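Local coordinates for putative hyaluronoglucosaminidase (Clostridium perfringens, PDB 6PWI), which probably acts as a family 84 glycoside hydrolase that removes terminal N-acetylhexosamine residues from glycans, here seen as the catalytic portion of a longer, probably secreted and wall-anchored, protein, at residues 122-130 against 140-150. Sequence-based numbering, arbitrary orientation.
Sequences FENHDAHVV and LGKNTDSAFYG. With EDO (1,2-ethanediol), chain I.
The imidazole of His128 lies with one face on the first turns of helix 144-158, where Gly150 N sits 3.4 Å above the ring plane, offset toward the rim, and Ser146 O and the Tyr149 backbone cover the same face. CG of His128 stands between its own backbone N and carbonyl carbon (chi1 66°), which carries the ring over the helix while ND1 turns back, in the ring plane, to Asp126 O at 3.0 Å. That nearly straight bond fixes the ring's rotation. Tyr149 receives Asp126 differently: OD1 comes to the phenol's edge, 3.4 Å from CE2, with carboxylate and ring planes 76° apart, and Asp145 O of the same helix lies over the centre of one ring face. Water 1 links OD1 of Asp126 to Tyr149 OH, while Arg180 forms a salt bridge with OD2 of Asp126 and a cation-pi contact with Tyr149. Phe122 directs its edge at Leu140 O, and its CZ packs on Leu140 CD2 at 4.0 Å.

Lys142, bent at chi3 (-60°), passes Phe122 so that NZ reaches Phe122 O at 3.1 Å and Asn124 O at 3.0 Å; NZ also donates to O1 of a 1,2-ethanediol, probably from the crystallisation liquor. The antiparallel hairpin 127-133/136-141 is joined by reciprocal Val129-Leu140 backbone bonds, and OD1 of Asn143, at the N-cap, accepts from Ser146 N.

Within the family 20 domain 2-like region, this chemistry joins hairpin, turn and helix start: the buried imidazole N-H and the partly exposed lysine ammonium are both met by backbone carbonyls, and the Asp126 carboxylate is probably kept anionic by Arg180.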
loop_
_atom_site.group_PDB
_atom_site.type_symbol
_atom_site.label_atom_id
_atom_site.label_comp_id
_atom_site.label_asym_id
_atom_site.label_seq_id
_atom_site.Cartn_x
_atom_site.Cartn_y
_atom_site.Cartn_z
ATOM N N PHE A 122 -5.070 -14.425 -21.565
ATOM C CA PHE A 122 -4.294 -13.207 -21.751
ATOM C C PHE A 122 -5.156 -11.957 -21.912
ATOM O O PHE A 122 -4.630 -10.848 -21.942
ATOM C CB PHE A 122 -3.260 -13.383 -22.866
ATOM C CG PHE A 122 -2.033 -14.145 -22.431
ATOM C CD1 PHE A 122 -1.044 -13.528 -21.678
ATOM C CD2 PHE A 122 -1.881 -15.485 -22.750
ATOM C CE1 PHE A 122 0.078 -14.231 -21.266
ATOM C CE2 PHE A 122 -0.759 -16.188 -22.339
ATOM C CZ PHE A 122 0.218 -15.560 -21.599
ATOM N N GLU A 123 -6.475 -12.131 -21.978
ATOM C CA GLU A 123 -7.377 -10.990 -22.057
ATOM C C GLU A 123 -7.451 -10.259 -20.712
ATOM O O GLU A 123 -7.707 -9.060 -20.686
ATOM C CB GLU A 123 -8.749 -11.440 -22.561
ATOM C CG GLU A 123 -9.266 -12.662 -21.824
ATOM C CD GLU A 123 -10.172 -13.574 -22.629
ATOM O OE1 GLU A 123 -11.209 -14.003 -22.078
ATOM O OE2 GLU A 123 -9.832 -13.868 -23.798
ATOM N N ASN A 124 -7.206 -10.982 -19.607
ATOM C CA ASN A 124 -7.242 -10.437 -18.256
ATOM C C ASN A 124 -6.185 -9.350 -18.061
ATOM O O ASN A 124 -5.210 -9.283 -18.813
ATOM C CB ASN A 124 -7.042 -11.533 -17.208
ATOM C CG ASN A 124 -8.203 -12.499 -17.154
ATOM O OD1 ASN A 124 -9.327 -12.131 -17.477
ATOM N ND2 ASN A 124 -7.939 -13.731 -16.752
ATOM N N HIS A 125 -6.381 -8.516 -17.027
ATOM C CA HIS A 125 -5.440 -7.461 -16.685
ATOM C C HIS A 125 -4.101 -8.056 -16.251
ATOM O O HIS A 125 -4.064 -8.975 -15.430
ATOM C CB HIS A 125 -5.980 -6.556 -15.568
ATOM C CG HIS A 125 -7.289 -5.900 -15.850
ATOM N ND1 HIS A 125 -7.482 -5.064 -16.935
ATOM C CD2 HIS A 125 -8.459 -5.925 -15.172
ATOM C CE1 HIS A 125 -8.724 -4.619 -16.925
ATOM N NE2 HIS A 125 -9.344 -5.137 -15.856
ATOM N N ASP A 126 -3.013 -7.511 -16.815
ATOM C CA ASP A 126 -1.646 -7.796 -16.398
ATOM C C ASP A 126 -1.345 -9.297 -16.492
ATOM O O ASP A 126 -0.473 -9.806 -15.784
ATOM C CB ASP A 126 -1.356 -7.201 -15.012
ATOM C CG ASP A 126 -1.466 -5.682 -14.957
ATOM O OD1 ASP A 126 -1.004 -5.025 -15.913
ATOM O OD2 ASP A 126 -2.004 -5.160 -13.952
ATOM N N ALA A 127 -2.058 -9.992 -17.389
ATOM C CA ALA A 127 -2.012 -11.445 -17.458
ATOM C C ALA A 127 -0.614 -11.919 -17.849
ATOM O O ALA A 127 0.014 -11.350 -18.742
ATOM C CB ALA A 127 -3.058 -11.951 -18.421
ATOM N N HIS A 128 -0.145 -12.974 -17.175
ATOM C CA HIS A 128 1.140 -13.562 -17.505
ATOM C C HIS A 128 1.212 -14.987 -16.966
ATOM O O HIS A 128 0.401 -15.385 -16.136
ATOM C CB HIS A 128 2.287 -12.697 -16.962
ATOM C CG HIS A 128 2.334 -12.644 -15.471
ATOM N ND1 HIS A 128 1.548 -11.774 -14.737
ATOM C CD2 HIS A 128 3.044 -13.362 -14.572
ATOM C CE1 HIS A 128 1.786 -11.950 -13.453
ATOM N NE2 HIS A 128 2.702 -12.917 -13.322
ATOM N N VAL A 129 2.224 -15.726 -17.434
ATOM C CA VAL A 129 2.442 -17.119 -17.093
ATOM C C VAL A 129 3.900 -17.285 -16.686
ATOM O O VAL A 129 4.788 -16.740 -17.337
ATOM C CB VAL A 129 2.107 -18.015 -18.301
ATOM C CG1 VAL A 129 2.610 -19.438 -18.119
ATOM C CG2 VAL A 129 0.619 -17.997 -18.626
ATOM N N VAL A 130 4.132 -18.029 -15.601
ATOM C CA VAL A 130 5.482 -18.421 -15.218
ATOM C C VAL A 130 5.569 -19.944 -15.288
ATOM O O VAL A 130 4.747 -20.643 -14.702
ATOM C CB VAL A 130 5.873 -17.892 -13.824
ATOM C CG1 VAL A 130 7.290 -18.297 -13.446
ATOM C CG2 VAL A 130 5.722 -16.383 -13.728
ATOM N N LEU A 140 5.863 -15.654 -19.966
ATOM C CA LEU A 140 5.178 -15.057 -21.096
ATOM C C LEU A 140 4.119 -14.106 -20.552
ATOM O O LEU A 140 3.227 -14.535 -19.822
ATOM C CB LEU A 140 4.544 -16.168 -21.940
ATOM C CG LEU A 140 4.049 -15.742 -23.322
ATOM C CD1 LEU A 140 5.216 -15.442 -24.249
ATOM C CD2 LEU A 140 3.156 -16.807 -23.934
ATOM N N GLY A 141 4.242 -12.817 -20.890
ATOM C CA GLY A 141 3.265 -11.826 -20.465
ATOM C C GLY A 141 2.481 -11.283 -21.657
ATOM O O GLY A 141 2.913 -11.442 -22.797
ATOM N N LYS A 142 1.335 -10.642 -21.392
ATOM C CA LYS A 142 0.554 -10.042 -22.463
ATOM C C LYS A 142 1.300 -8.832 -23.017
ATOM O O LYS A 142 1.081 -8.438 -24.160
ATOM C CB LYS A 142 -0.857 -9.675 -21.997
ATOM C CG LYS A 142 -0.946 -8.578 -20.945
ATOM C CD LYS A 142 -2.373 -8.264 -20.535
ATOM C CE LYS A 142 -3.247 -7.794 -21.681
ATOM N NZ LYS A 142 -4.679 -7.793 -21.307
ATOM N N ASN A 143 2.191 -8.269 -22.194
ATOM C CA ASN A 143 3.071 -7.184 -22.593
ATOM C C ASN A 143 4.281 -7.192 -21.663
ATOM O O ASN A 143 4.380 -8.046 -20.782
ATOM C CB ASN A 143 2.339 -5.841 -22.584
ATOM C CG ASN A 143 1.586 -5.612 -21.290
ATOM O OD1 ASN A 143 2.142 -5.781 -20.203
ATOM N ND2 ASN A 143 0.314 -5.257 -21.393
ATOM N N THR A 144 5.183 -6.220 -21.857
ATOM C CA THR A 144 6.425 -6.163 -21.101
ATOM C C THR A 144 6.147 -5.944 -19.608
ATOM O O THR A 144 6.785 -6.577 -18.762
ATOM C CB THR A 144 7.444 -5.215 -21.754
ATOM O OG1 THR A 144 8.738 -5.517 -21.228
ATOM C CG2 THR A 144 7.120 -3.747 -21.578
ATOM N N ASP A 145 5.184 -5.061 -19.295
ATOM C CA ASP A 145 4.776 -4.798 -17.922
ATOM C C ASP A 145 4.396 -6.102 -17.214
ATOM O O ASP A 145 4.822 -6.343 -16.085
ATOM C CB ASP A 145 3.627 -3.785 -17.853
ATOM C CG ASP A 145 3.996 -2.359 -18.234
ATOM O OD1 ASP A 145 5.198 -2.027 -18.220
ATOM O OD2 ASP A 145 3.070 -1.585 -18.531
ATOM N N SER A 146 3.603 -6.944 -17.892
ATOM C CA SER A 146 3.148 -8.211 -17.336
ATOM C C SER A 146 4.294 -9.214 -17.215
ATOM O O SER A 146 4.316 -10.020 -16.285
ATOM C CB SER A 146 2.021 -8.770 -18.143
ATOM O OG SER A 146 0.971 -7.821 -18.234
ATOM N N ALA A 147 5.244 -9.163 -18.158
ATOM C CA ALA A 147 6.414 -10.019 -18.053
ATOM C C ALA A 147 7.171 -9.664 -16.777
ATOM O O ALA A 147 7.600 -10.551 -16.043
ATOM C CB ALA A 147 7.287 -9.913 -19.285
ATOM N N PHE A 148 7.297 -8.355 -16.525
ATOM C CA PHE A 148 7.907 -7.811 -15.323
ATOM C C PHE A 148 7.261 -8.401 -14.064
ATOM O O PHE A 148 7.972 -8.897 -13.191
ATOM C CB PHE A 148 7.820 -6.285 -15.347
ATOM C CG PHE A 148 8.575 -5.572 -14.256
ATOM C CD1 PHE A 148 9.822 -5.016 -14.503
ATOM C CD2 PHE A 148 8.023 -5.422 -12.995
ATOM C CE1 PHE A 148 10.508 -4.339 -13.504
ATOM C CE2 PHE A 148 8.712 -4.752 -11.996
ATOM C CZ PHE A 148 9.953 -4.207 -12.251
ATOM N N TYR A 149 5.923 -8.357 -13.973
ATOM C CA TYR A 149 5.219 -8.962 -12.847
ATOM C C TYR A 149 5.588 -10.441 -12.697
ATOM O O TYR A 149 5.818 -10.905 -11.576
ATOM C CB TYR A 149 3.702 -8.759 -12.937
ATOM C CG TYR A 149 3.279 -7.328 -13.147
ATOM C CD1 TYR A 149 3.916 -6.289 -12.482
ATOM C CD2 TYR A 149 2.250 -7.008 -14.021
ATOM C CE1 TYR A 149 3.553 -4.969 -12.687
ATOM C CE2 TYR A 149 1.870 -5.690 -14.229
ATOM C CZ TYR A 149 2.524 -4.668 -13.560
ATOM O OH TYR A 149 2.161 -3.365 -13.759
ATOM N N GLY A 150 5.646 -11.168 -13.825
ATOM C CA GLY A 150 6.069 -12.558 -13.822
ATOM C C GLY A 150 7.430 -12.735 -13.152
ATOM O O GLY A 150 7.608 -13.608 -12.301
HETATM C C1 EDO I . -5.320 -3.828 -19.681
HETATM O O1 EDO I . -5.923 -5.072 -19.970
HETATM C C2 EDO I . -4.069 -4.032 -18.922
HETATM O O2 EDO I . -3.585 -5.353 -19.072
HETATM O O HOH W 1 -0.081 -2.905 -14.943
HETATM O O HOH W 2 -0.935 -4.508 -18.493
#